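PDB 3FRY: probable copper-exporting P-type ATPase A, which probably couples ATP hydrolysis to copper export across the cell membrane, and is represented here by its C-terminal metal-binding domain. Local coordinates for the interface of chains A and B. Numbering follows the deposited sequence. Chains: chain A/B, Probable copper-exporting P-type ATPase A.

The interface of chains A and B. Residues chain A 27, 40-44, 65-68; chain B 7-11.
On the helix-facing side, B:Leu9 has CG anti to its carbonyl carbon (chi1 -59°) and CD1 extended beyond CG, which together send CD1 tip to tip against CD2 of A:Leu27 in helix 20-29, at 4.0 Å. B:Leu11 splays its branches: CD1 lies along the A:Glu41 backbone, while CD2 touches CB of A:Ala65. At the other end, CG2 of B:Ile7 meets CD1 of A:Leu67 at 3.8 Å, the two side chains crossing at about a right angle.

The backbone ladder flanks this core: strand 4-12 of chain B is inserted between strands 41-47 and 64-67 of chain A, antiparallel to both. B:Leu9 N donates to A:Ala42 O (2.8 Å, 175° at H), nearly along the C=O axis, and the carbonyl O of B:Leu9 accepts from A:Ala42 N. B:Glu10 is gripped from the opposite edge, its N reaching A:Lys66 O at 2.7 Å and its O receiving A:Lys66 N. B:Leu11 N approaches A:Asn40 O from above the carbonyl plane, off the lone pairs.

On the opposite face, A:Arg68 bends at chi3 (51°) and lays its guanidinium over B:Val8, whose CG2 sits 3.6 Å above the plane centre. B:Glu10 OE2 remains 5.2 Å from A:Arg68 NE, so any attraction is probably long-range; A:Glu41 OE1 lies 4.4 Å from the same oxygen, a likely mild repulsion. Repeated by two-fold symmetry, this strand exchange completes each heavy-metal-associated fold with the partner's strand, building a domain-swapped dimer, whose role in the full-length transporter the structure alone does not show.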
ATOM      1  N   LEU A  27      -9.334  11.345 -13.625  1.00 16.79           N
ATOM      2  CA  LEU A  27     -10.645  10.724 -13.769  1.00 15.35           C
ATOM      3  C   LEU A  27     -11.712  11.776 -14.070  1.00 15.00           C
ATOM      4  O   LEU A  27     -12.577  11.559 -14.914  1.00 14.95           O
ATOM      5  CB  LEU A  27     -11.021   9.948 -12.500  1.00 13.96           C
ATOM      6  CG  LEU A  27     -10.324   8.596 -12.318  1.00 13.03           C
ATOM      7  CD1 LEU A  27     -10.530   8.083 -10.897  1.00  9.46           C
ATOM      8  CD2 LEU A  27     -10.879   7.610 -13.337  1.00 13.26           C
ATOM      9  N   ASN A  40      -6.062   1.909  -3.090  1.00 19.92           N
ATOM     10  CA  ASN A  40      -6.479   0.718  -3.818  1.00 23.22           C
ATOM     11  C   ASN A  40      -7.651   0.830  -4.770  1.00 21.25           C
ATOM     12  O   ASN A  40      -7.853  -0.059  -5.594  1.00 21.74           O
ATOM     13  CB  ASN A  40      -6.787  -0.396  -2.820  1.00 25.85           C
ATOM     14  CG  ASN A  40      -5.656  -0.627  -1.858  1.00 27.41           C
ATOM     15  OD1 ASN A  40      -4.515  -0.828  -2.272  1.00 31.89           O
ATOM     16  ND2 ASN A  40      -5.958  -0.595  -0.565  1.00 28.49           N
ATOM     17  N   GLU A  41      -8.428   1.900  -4.671  1.00 20.72           N
ATOM     18  CA  GLU A  41      -9.584   2.009  -5.543  1.00 21.56           C
ATOM     19  C   GLU A  41     -10.082   3.412  -5.794  1.00 21.04           C
ATOM     20  O   GLU A  41      -9.817   4.342  -5.032  1.00 20.95           O
ATOM     21  CB  GLU A  41     -10.752   1.191  -4.972  1.00 24.44           C
ATOM     22  CG  GLU A  41     -11.117   1.575  -3.539  1.00 31.60           C
ATOM     23  CD  GLU A  41     -12.497   1.090  -3.105  1.00 33.27           C
ATOM     24  OE1 GLU A  41     -12.896  -0.034  -3.481  1.00 35.82           O
ATOM     25  OE2 GLU A  41     -13.179   1.833  -2.368  1.00 33.68           O
ATOM     26  N   ALA A  42     -10.824   3.537  -6.882  1.00 16.81           N
ATOM     27  CA  ALA A  42     -11.448   4.786  -7.256  1.00 17.84           C
ATOM     28  C   ALA A  42     -12.909   4.415  -7.484  1.00 18.45           C
ATOM     29  O   ALA A  42     -13.215   3.491  -8.241  1.00 15.98           O
ATOM     30  CB  ALA A  42     -10.834   5.332  -8.529  1.00 15.90           C
ATOM     31  N   VAL A  43     -13.805   5.103  -6.788  1.00 16.48           N
ATOM     32  CA  VAL A  43     -15.226   4.854  -6.938  1.00 17.76           C
ATOM     33  C   VAL A  43     -15.762   6.107  -7.598  1.00 17.24           C
ATOM     34  O   VAL A  43     -15.558   7.213  -7.095  1.00 19.45           O
ATOM     35  CB  VAL A  43     -15.902   4.626  -5.565  1.00 18.64           C
ATOM     36  CG1 VAL A  43     -17.396   4.361  -5.743  1.00 18.42           C
ATOM     37  CG2 VAL A  43     -15.238   3.438  -4.865  1.00 20.21           C
ATOM     38  N   VAL A  44     -16.412   5.941  -8.742  1.00 16.80           N
ATOM     39  CA  VAL A  44     -16.949   7.085  -9.464  1.00 17.38           C
ATOM     40  C   VAL A  44     -18.356   6.863  -9.964  1.00 18.12           C
ATOM     41  O   VAL A  44     -18.858   5.737  -9.988  1.00 20.35           O
ATOM     42  CB  VAL A  44     -16.101   7.436 -10.721  1.00 18.11           C
ATOM     43  CG1 VAL A  44     -14.622   7.545 -10.362  1.00 16.80           C
ATOM     44  CG2 VAL A  44     -16.321   6.381 -11.808  1.00 17.69           C
ATOM     45  N   ALA A  65      -5.324   0.800 -13.638  1.00 23.86           N
ATOM     46  CA  ALA A  65      -6.692   0.691 -13.163  1.00 25.23           C
ATOM     47  C   ALA A  65      -7.351  -0.484 -13.860  1.00 25.01           C
ATOM     48  O   ALA A  65      -7.084  -0.756 -15.031  1.00 25.55           O
ATOM     49  CB  ALA A  65      -7.463   1.976 -13.454  1.00 24.23           C
ATOM     50  N   LYS A  66      -8.220  -1.166 -13.132  1.00 24.79           N
ATOM     51  CA  LYS A  66      -8.918  -2.320 -13.664  1.00 26.14           C
ATOM     52  C   LYS A  66     -10.340  -2.288 -13.131  1.00 23.17           C
ATOM     53  O   LYS A  66     -10.559  -1.951 -11.972  1.00 21.03           O
ATOM     54  CB  LYS A  66      -8.211  -3.591 -13.193  1.00 29.92           C
ATOM     55  CG  LYS A  66      -8.535  -4.850 -13.971  1.00 37.31           C
ATOM     56  CD  LYS A  66      -7.576  -5.980 -13.569  1.00 40.23           C
ATOM     57  CE  LYS A  66      -6.119  -5.593 -13.829  1.00 39.93           C
ATOM     58  NZ  LYS A  66      -5.146  -6.615 -13.349  1.00 41.50           N
ATOM     59  N   LEU A  67     -11.305  -2.623 -13.980  1.00 22.02           N
ATOM     60  CA  LEU A  67     -12.695  -2.652 -13.546  1.00 22.58           C
ATOM     61  C   LEU A  67     -12.833  -3.796 -12.547  1.00 24.80           C
ATOM     62  O   LEU A  67     -12.267  -4.877 -12.739  1.00 24.45           O
ATOM     63  CB  LEU A  67     -13.628  -2.881 -14.739  1.00 22.94           C
ATOM     64  CG  LEU A  67     -15.133  -2.933 -14.444  1.00 25.00           C
ATOM     65  CD1 LEU A  67     -15.619  -1.572 -13.933  1.00 21.94           C
ATOM     66  CD2 LEU A  67     -15.882  -3.327 -15.720  1.00 24.75           C
ATOM     67  N   ARG A  68     -13.571  -3.556 -11.470  1.00 26.04           N
ATOM     68  CA  ARG A  68     -13.767  -4.574 -10.448  1.00 29.07           C
ATOM     69  C   ARG A  68     -14.449  -5.809 -11.042  1.00 32.38           C
ATOM     70  O   ARG A  68     -15.469  -5.706 -11.726  1.00 28.87           O
ATOM     71  CB  ARG A  68     -14.608  -4.007  -9.302  1.00 31.49           C
ATOM     72  CG  ARG A  68     -14.747  -4.932  -8.099  1.00 36.05           C
ATOM     73  CD  ARG A  68     -15.631  -4.298  -7.034  1.00 40.41           C
ATOM     74  NE  ARG A  68     -16.891  -3.824  -7.608  1.00 47.21           N
ATOM     75  CZ  ARG A  68     -17.872  -3.251  -6.914  1.00 48.35           C
ATOM     76  NH1 ARG A  68     -17.752  -3.072  -5.603  1.00 49.77           N
ATOM     77  NH2 ARG A  68     -18.975  -2.850  -7.534  1.00 48.70           N
TER
ATOM     78  N   ILE B   7     -19.209   2.897 -10.509  1.00 21.24           N
ATOM     79  CA  ILE B   7     -18.149   2.133 -11.138  1.00 20.49           C
ATOM     80  C   ILE B   7     -16.956   2.160 -10.197  1.00 20.37           C
ATOM     81  O   ILE B   7     -16.510   3.231  -9.789  1.00 18.27           O
ATOM     82  CB  ILE B   7     -17.749   2.754 -12.505  1.00 19.49           C
ATOM     83  CG1 ILE B   7     -18.936   2.697 -13.471  1.00 17.95           C
ATOM     84  CG2 ILE B   7     -16.562   2.010 -13.096  1.00 20.00           C
ATOM     85  CD1 ILE B   7     -18.696   3.430 -14.777  1.00 18.98           C
ATOM     86  N   VAL B   8     -16.471   0.978  -9.832  1.00 20.96           N
ATOM     87  CA  VAL B   8     -15.315   0.858  -8.954  1.00 19.95           C
ATOM     88  C   VAL B   8     -14.109   0.394  -9.756  1.00 20.14           C
ATOM     89  O   VAL B   8     -14.161  -0.627 -10.454  1.00 18.62           O
ATOM     90  CB  VAL B   8     -15.544  -0.171  -7.830  1.00 22.17           C
ATOM     91  CG1 VAL B   8     -14.294  -0.263  -6.960  1.00 22.14           C
ATOM     92  CG2 VAL B   8     -16.739   0.223  -6.986  1.00 22.93           C
ATOM     93  N   LEU B   9     -13.025   1.149  -9.677  1.00 16.56           N
ATOM     94  CA  LEU B   9     -11.808   0.767 -10.375  1.00 19.29           C
ATOM     95  C   LEU B   9     -10.752   0.397  -9.344  1.00 19.97           C
ATOM     96  O   LEU B   9     -10.497   1.161  -8.405  1.00 20.59           O
ATOM     97  CB  LEU B   9     -11.289   1.912 -11.240  1.00 18.11           C
ATOM     98  CG  LEU B   9     -12.234   2.447 -12.321  1.00 19.14           C
ATOM     99  CD1 LEU B   9     -11.577   3.652 -12.987  1.00 19.20           C
ATOM    100  CD2 LEU B   9     -12.534   1.359 -13.347  1.00 18.64           C
ATOM    101  N   GLU B  10     -10.165  -0.782  -9.516  1.00 19.22           N
ATOM    102  CA  GLU B  10      -9.114  -1.277  -8.634  1.00 21.37           C
ATOM    103  C   GLU B  10      -7.818  -0.640  -9.116  1.00 19.94           C
ATOM    104  O   GLU B  10      -7.452  -0.787 -10.283  1.00 20.39           O
ATOM    105  CB  GLU B  10      -9.006  -2.801  -8.740  1.00 23.59           C
ATOM    106  CG  GLU B  10     -10.249  -3.547  -8.305  1.00 29.65           C
ATOM    107  CD  GLU B  10     -10.670  -3.188  -6.900  1.00 35.00           C
ATOM    108  OE1 GLU B  10      -9.802  -3.193  -5.999  1.00 40.68           O
ATOM    109  OE2 GLU B  10     -11.869  -2.904  -6.691  1.00 39.74           O
ATOM    110  N   LEU B  11      -7.123   0.054  -8.220  1.00 19.56           N
ATOM    111  CA  LEU B  11      -5.890   0.739  -8.586  1.00 18.15           C
ATOM    112  C   LEU B  11      -4.616   0.003  -8.187  1.00 20.44           C
ATOM    113  O   LEU B  11      -4.592  -0.747  -7.208  1.00 19.71           O
ATOM    114  CB  LEU B  11      -5.875   2.135  -7.955  1.00 18.38           C
ATOM    115  CG  LEU B  11      -7.120   3.003  -8.185  1.00 16.19           C
ATOM    116  CD1 LEU B  11      -7.005   4.295  -7.402  1.00 14.50           C
ATOM    117  CD2 LEU B  11      -7.266   3.286  -9.676  1.00 16.75           C
TER